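Local coordinates for protein glycosyl transferase family 8 (Streptococcus pneumoniae, PDB 5GVV) that transfers galactose from UDP-galactose to the terminal glucose of already glycosylated serine-rich repeat protein PsrP, the third step of its O-glycosylation, at residues I110-L115 with L222-H227; A129-C134 with Q195-I200. All blocks are in the same frame, centred on the assembly; numbering follows the deposited sequence.

Contact 1 (I110-L115 with L222-H227). With MN (manganese (II) ion), chain C.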
# COMPACT_ATOMS: atom_id res chain seq x y z
N ILE A 110 -3.93 12.69 -9.84
CA ILE A 110 -2.59 13.23 -9.62
C ILE A 110 -2.60 14.75 -9.85
O ILE A 110 -3.07 15.21 -10.89
CB ILE A 110 -1.60 12.62 -10.62
CG1 ILE A 110 -1.42 11.12 -10.37
CG2 ILE A 110 -0.25 13.34 -10.54
CD1 ILE A 110 -0.58 10.79 -9.13
N VAL A 111 -2.06 15.50 -8.90
CA VAL A 111 -1.87 16.94 -9.05
C VAL A 111 -0.45 17.17 -9.56
O VAL A 111 0.51 16.61 -9.01
CB VAL A 111 -2.07 17.67 -7.71
CG1 VAL A 111 -1.81 19.18 -7.85
CG2 VAL A 111 -3.47 17.40 -7.17
N THR A 112 -0.31 17.98 -10.61
CA THR A 112 0.99 18.16 -11.26
C THR A 112 1.57 19.57 -11.09
O THR A 112 2.67 19.84 -11.59
CB THR A 112 0.94 17.87 -12.78
OG1 THR A 112 0.14 18.88 -13.43
CG2 THR A 112 0.35 16.50 -13.04
N GLY A 113 0.85 20.44 -10.41
CA GLY A 113 1.33 21.80 -10.22
C GLY A 113 0.54 22.63 -9.23
O GLY A 113 -0.35 22.12 -8.54
N ASP A 114 0.88 23.91 -9.15
CA ASP A 114 0.26 24.86 -8.24
C ASP A 114 -1.22 25.03 -8.55
O ASP A 114 -1.58 25.34 -9.68
CB ASP A 114 0.97 26.22 -8.38
CG ASP A 114 0.56 27.23 -7.32
OD1 ASP A 114 -0.51 27.08 -6.68
OD2 ASP A 114 1.32 28.20 -7.13
N LEU A 115 -2.07 24.84 -7.54
CA LEU A 115 -3.52 24.97 -7.72
C LEU A 115 -4.08 26.30 -7.20
O LEU A 115 -5.29 26.42 -6.98
CB LEU A 115 -4.26 23.82 -7.03
CG LEU A 115 -3.96 22.39 -7.48
CD1 LEU A 115 -4.79 21.39 -6.71
CD2 LEU A 115 -4.20 22.25 -8.98
N LEU A 222 1.71 18.98 -18.82
CA LEU A 222 0.69 18.21 -18.12
C LEU A 222 -0.45 19.09 -17.61
O LEU A 222 -0.21 20.20 -17.12
CB LEU A 222 1.31 17.47 -16.93
CG LEU A 222 1.58 15.97 -16.99
CD1 LEU A 222 1.55 15.45 -18.41
CD2 LEU A 222 2.91 15.62 -16.31
N PRO A 223 -1.69 18.60 -17.74
CA PRO A 223 -2.81 19.30 -17.10
C PRO A 223 -2.60 19.31 -15.59
O PRO A 223 -1.99 18.37 -15.06
CB PRO A 223 -4.02 18.44 -17.47
CG PRO A 223 -3.62 17.77 -18.77
CD PRO A 223 -2.14 17.48 -18.59
N LEU A 224 -3.08 20.35 -14.90
CA LEU A 224 -2.85 20.48 -13.47
C LEU A 224 -3.42 19.32 -12.66
O LEU A 224 -2.85 18.93 -11.63
CB LEU A 224 -3.37 21.83 -12.95
CG LEU A 224 -2.46 23.02 -13.23
CD1 LEU A 224 -3.14 24.36 -12.93
CD2 LEU A 224 -1.18 22.89 -12.44
N ILE A 225 -4.55 18.77 -13.11
CA ILE A 225 -5.12 17.61 -12.42
C ILE A 225 -5.46 16.47 -13.38
O ILE A 225 -6.28 16.63 -14.28
CB ILE A 225 -6.34 17.99 -11.56
CG1 ILE A 225 -5.93 18.98 -10.47
CG2 ILE A 225 -6.95 16.75 -10.93
CD1 ILE A 225 -7.02 19.33 -9.45
N LEU A 226 -4.80 15.33 -13.18
CA LEU A 226 -5.03 14.14 -14.01
C LEU A 226 -5.93 13.16 -13.28
O LEU A 226 -5.56 12.65 -12.22
CB LEU A 226 -3.70 13.44 -14.31
CG LEU A 226 -2.71 14.12 -15.24
CD1 LEU A 226 -1.44 13.29 -15.34
CD2 LEU A 226 -3.33 14.31 -16.62
N HIS A 227 -7.09 12.86 -13.86
CA HIS A 227 -8.07 11.99 -13.22
C HIS A 227 -8.18 10.66 -13.96
O HIS A 227 -8.67 10.60 -15.10
CB HIS A 227 -9.44 12.69 -13.16
CG HIS A 227 -10.43 12.02 -12.27
ND1 HIS A 227 -11.71 12.49 -12.08
CD2 HIS A 227 -10.32 10.91 -11.48
CE1 HIS A 227 -12.35 11.71 -11.24
NE2 HIS A 227 -11.54 10.74 -10.86
MN MN C . -12.03 9.13 -9.58
O HOH W 1 1.52 20.55 -15.02
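Ile110 and Leu226 face each other as a hydrogen-bonded pair of a short two-stranded antiparallel sheet: Ile110 N donates to Leu226 O and Leu226 N to Ile110 O, both at 2.9 Å. Val111 and Ile225 follow as a non-hydrogen-bonded pair, where the alpha hydrogen of Val111 is directed at Leu224 O. One residue on, Thr112 N closes the pairing on the same Leu224 O.

Thr112 then adds a side-chain bond. Its CB lies 3.7 Å from Pro223 O, and chi1 of 68° sets OG1 between the backbone N and the carbonyl carbon. From there OG1 donates to Pro223 O at 2.7 Å, reaching it from above the carbonyl plane, 44° out of it. The same OG1 accepts a hydrogen from a water, which gives its other one to Leu222 O. CG2, the other branch, also comes to Pro223 O, at 3.6 Å, and lies beside CB and CG of Leu222, the two side chains crossing at about a right angle.

Beyond the strand, Leu224 CD2 packs 3.5 Å from Gly113 CA, and CD1 meets Asp114 O. Leu224 and Leu115 slide past each other in opposite directions, while the Leu115 and Ile225 side chains cross at about a right angle, Leu115 CD2 touching Ile225 CG1 at 4.0 Å. At the far end His227 turns away from Ile110-Leu115, and its NE2 binds manganese at 2.1 Å, together with Asp106 and Asp108 of the DxD motif.

Ile110 and Leu226 lie on the face covered by Val246 of helix 244-251, and Ile110 also touches helix 17-30. Leu115, at the N-cap position of helix 116-119, reaches Leu27 of helix 17-30, while strand 225-227 lies next to the loop after strand 189-192.

Contact 2 (A129-C134 with Q195-I200); sequences AAARSC and QYNFQI
Ala131 and Asn197 bring their backbones to 6.0 Å between CA atoms, as do Cys134 and Gln199 at 5.9 Å, and no beta bridge joins the two segments. Methyl meets methylene at the first pair, CB to CB at 3.6 Å. A water accepts from both Ala131 N and Asn197 ND2, bridging the backbone at Ala131 to the loop.

Gln199 makes the direct polar link. Its chain bends at chi2 (144°), which brings CD over to the backbone of Arg132-Cys134. There NE2 donates to Arg132 O at 3.1 Å and also to Asn197 O within its own loop, both acceptors near the amide plane. OE1 receives Cys134 N at 2.7 Å, from above the carbonyl plane. Three bonds thus fix the rotation of the buried amide. Arg132 points away from 195-200 at its CB, and its guanidinium forms a salt bridge with Asp194 through NH2.

Gln199 centres an inverse gamma turn, and the Asn197 amide pairs with Asn142 through ND2 and with His227 ND1 through OD1. Asn197 is thus second shell to manganese and probably helps orient His227, next to the metal and nucleotide site of a GT-A glycosyltransferase.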
# COMPACT_ATOMS: atom_id res chain seq x y z
N ALA A 129 -18.10 24.38 -7.74
CA ALA A 129 -17.50 24.51 -9.06
C ALA A 129 -16.97 23.14 -9.49
O ALA A 129 -16.42 22.40 -8.66
CB ALA A 129 -16.36 25.52 -9.06
N ALA A 130 -17.14 22.79 -10.76
CA ALA A 130 -16.71 21.48 -11.24
C ALA A 130 -16.42 21.50 -12.74
O ALA A 130 -16.91 22.38 -13.46
CB ALA A 130 -17.76 20.43 -10.93
N ALA A 131 -15.64 20.54 -13.21
CA ALA A 131 -15.36 20.40 -14.64
C ALA A 131 -16.41 19.51 -15.29
O ALA A 131 -17.01 18.66 -14.63
CB ALA A 131 -13.96 19.82 -14.88
N ARG A 132 -16.62 19.68 -16.59
CA ARG A 132 -17.58 18.86 -17.33
C ARG A 132 -17.11 17.42 -17.39
O ARG A 132 -15.92 17.14 -17.23
CB ARG A 132 -17.76 19.40 -18.75
CG ARG A 132 -16.50 19.34 -19.59
CD ARG A 132 -16.67 20.08 -20.91
NE ARG A 132 -15.39 20.26 -21.60
CZ ARG A 132 -15.27 20.73 -22.84
NH1 ARG A 132 -16.36 21.05 -23.53
NH2 ARG A 132 -14.08 20.87 -23.39
N SER A 133 -18.05 16.51 -17.63
CA SER A 133 -17.73 15.08 -17.69
C SER A 133 -17.14 14.69 -19.04
O SER A 133 -17.75 14.92 -20.09
CB SER A 133 -18.98 14.25 -17.39
OG SER A 133 -18.73 12.86 -17.56
N CYS A 134 -15.93 14.11 -19.00
CA CYS A 134 -15.23 13.61 -20.19
C CYS A 134 -15.25 14.57 -21.38
O CYS A 134 -15.73 14.21 -22.46
CB CYS A 134 -15.79 12.25 -20.61
SG CYS A 134 -15.78 11.03 -19.27
N GLN A 195 -8.54 21.23 -17.53
CA GLN A 195 -7.22 20.94 -16.96
C GLN A 195 -7.24 20.79 -15.43
O GLN A 195 -6.26 20.33 -14.84
CB GLN A 195 -6.19 21.98 -17.39
CG GLN A 195 -6.13 23.22 -16.49
CD GLN A 195 -4.74 23.86 -16.48
OE1 GLN A 195 -3.73 23.17 -16.54
NE2 GLN A 195 -4.70 25.19 -16.41
N TYR A 196 -8.34 21.18 -14.80
CA TYR A 196 -8.47 21.05 -13.35
C TYR A 196 -9.17 19.75 -12.96
O TYR A 196 -9.39 19.46 -11.78
CB TYR A 196 -9.19 22.26 -12.76
CG TYR A 196 -8.32 23.50 -12.71
CD1 TYR A 196 -7.22 23.54 -11.86
CD2 TYR A 196 -8.59 24.61 -13.49
CE1 TYR A 196 -6.42 24.66 -11.79
CE2 TYR A 196 -7.79 25.73 -13.43
CZ TYR A 196 -6.71 25.75 -12.58
OH TYR A 196 -5.91 26.86 -12.50
N ASN A 197 -9.54 18.98 -13.98
CA ASN A 197 -10.06 17.63 -13.82
C ASN A 197 -9.96 16.95 -15.18
O ASN A 197 -10.97 16.72 -15.85
CB ASN A 197 -11.51 17.66 -13.35
CG ASN A 197 -12.02 16.29 -12.93
OD1 ASN A 197 -11.41 15.26 -13.20
ND2 ASN A 197 -13.17 16.28 -12.27
N PHE A 198 -8.73 16.66 -15.59
CA PHE A 198 -8.47 16.14 -16.93
C PHE A 198 -8.60 14.63 -16.92
O PHE A 198 -7.72 13.91 -16.42
CB PHE A 198 -7.07 16.57 -17.39
CG PHE A 198 -6.83 16.40 -18.87
CD1 PHE A 198 -6.41 15.18 -19.39
CD2 PHE A 198 -7.01 17.47 -19.74
CE1 PHE A 198 -6.19 15.03 -20.75
CE2 PHE A 198 -6.78 17.33 -21.10
CZ PHE A 198 -6.37 16.10 -21.61
N GLN A 199 -9.71 14.15 -17.46
CA GLN A 199 -10.09 12.75 -17.32
C GLN A 199 -9.42 11.83 -18.33
O GLN A 199 -10.05 11.29 -19.25
CB GLN A 199 -11.62 12.62 -17.32
CG GLN A 199 -12.24 13.35 -16.11
CD GLN A 199 -13.57 14.01 -16.43
OE1 GLN A 199 -14.50 13.34 -16.86
NE2 GLN A 199 -13.66 15.32 -16.20
N ILE A 200 -8.12 11.65 -18.13
CA ILE A 200 -7.29 10.80 -18.99
C ILE A 200 -7.74 9.34 -18.91
O ILE A 200 -7.40 8.53 -19.79
CB ILE A 200 -5.81 10.94 -18.59
CG1 ILE A 200 -4.89 10.46 -19.71
CG2 ILE A 200 -5.52 10.23 -17.28
CD1 ILE A 200 -4.71 11.47 -20.83
O HOH W 2 -15.00 18.41 -11.66

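In the fold
Both contacts belong to the GT-A domain, their centres 11 Å apart. Contact 1 is a short antiparallel pairing, continued by loop contacts of Thr112 and Leu224 and backed by leucine and isoleucine packing, partly buried, with an exposed edge at Asp114. Contact 2, smaller and more buried, joins a strand of the main seven-stranded sheet to a loop chiefly through one side-chain amide and a water. The two meet directly: Ile225 O and His227 N lie 2.8 Å from Phe198 N and Phe198 O respectively, probable hydrogen bonds that tie loop 195-200 alongside strand 225-227. Contact 1 supplies a first-shell manganese ligand; contact 2 ties the neighbouring loop to strand 128-131, with Asn197 bonded to the same histidine.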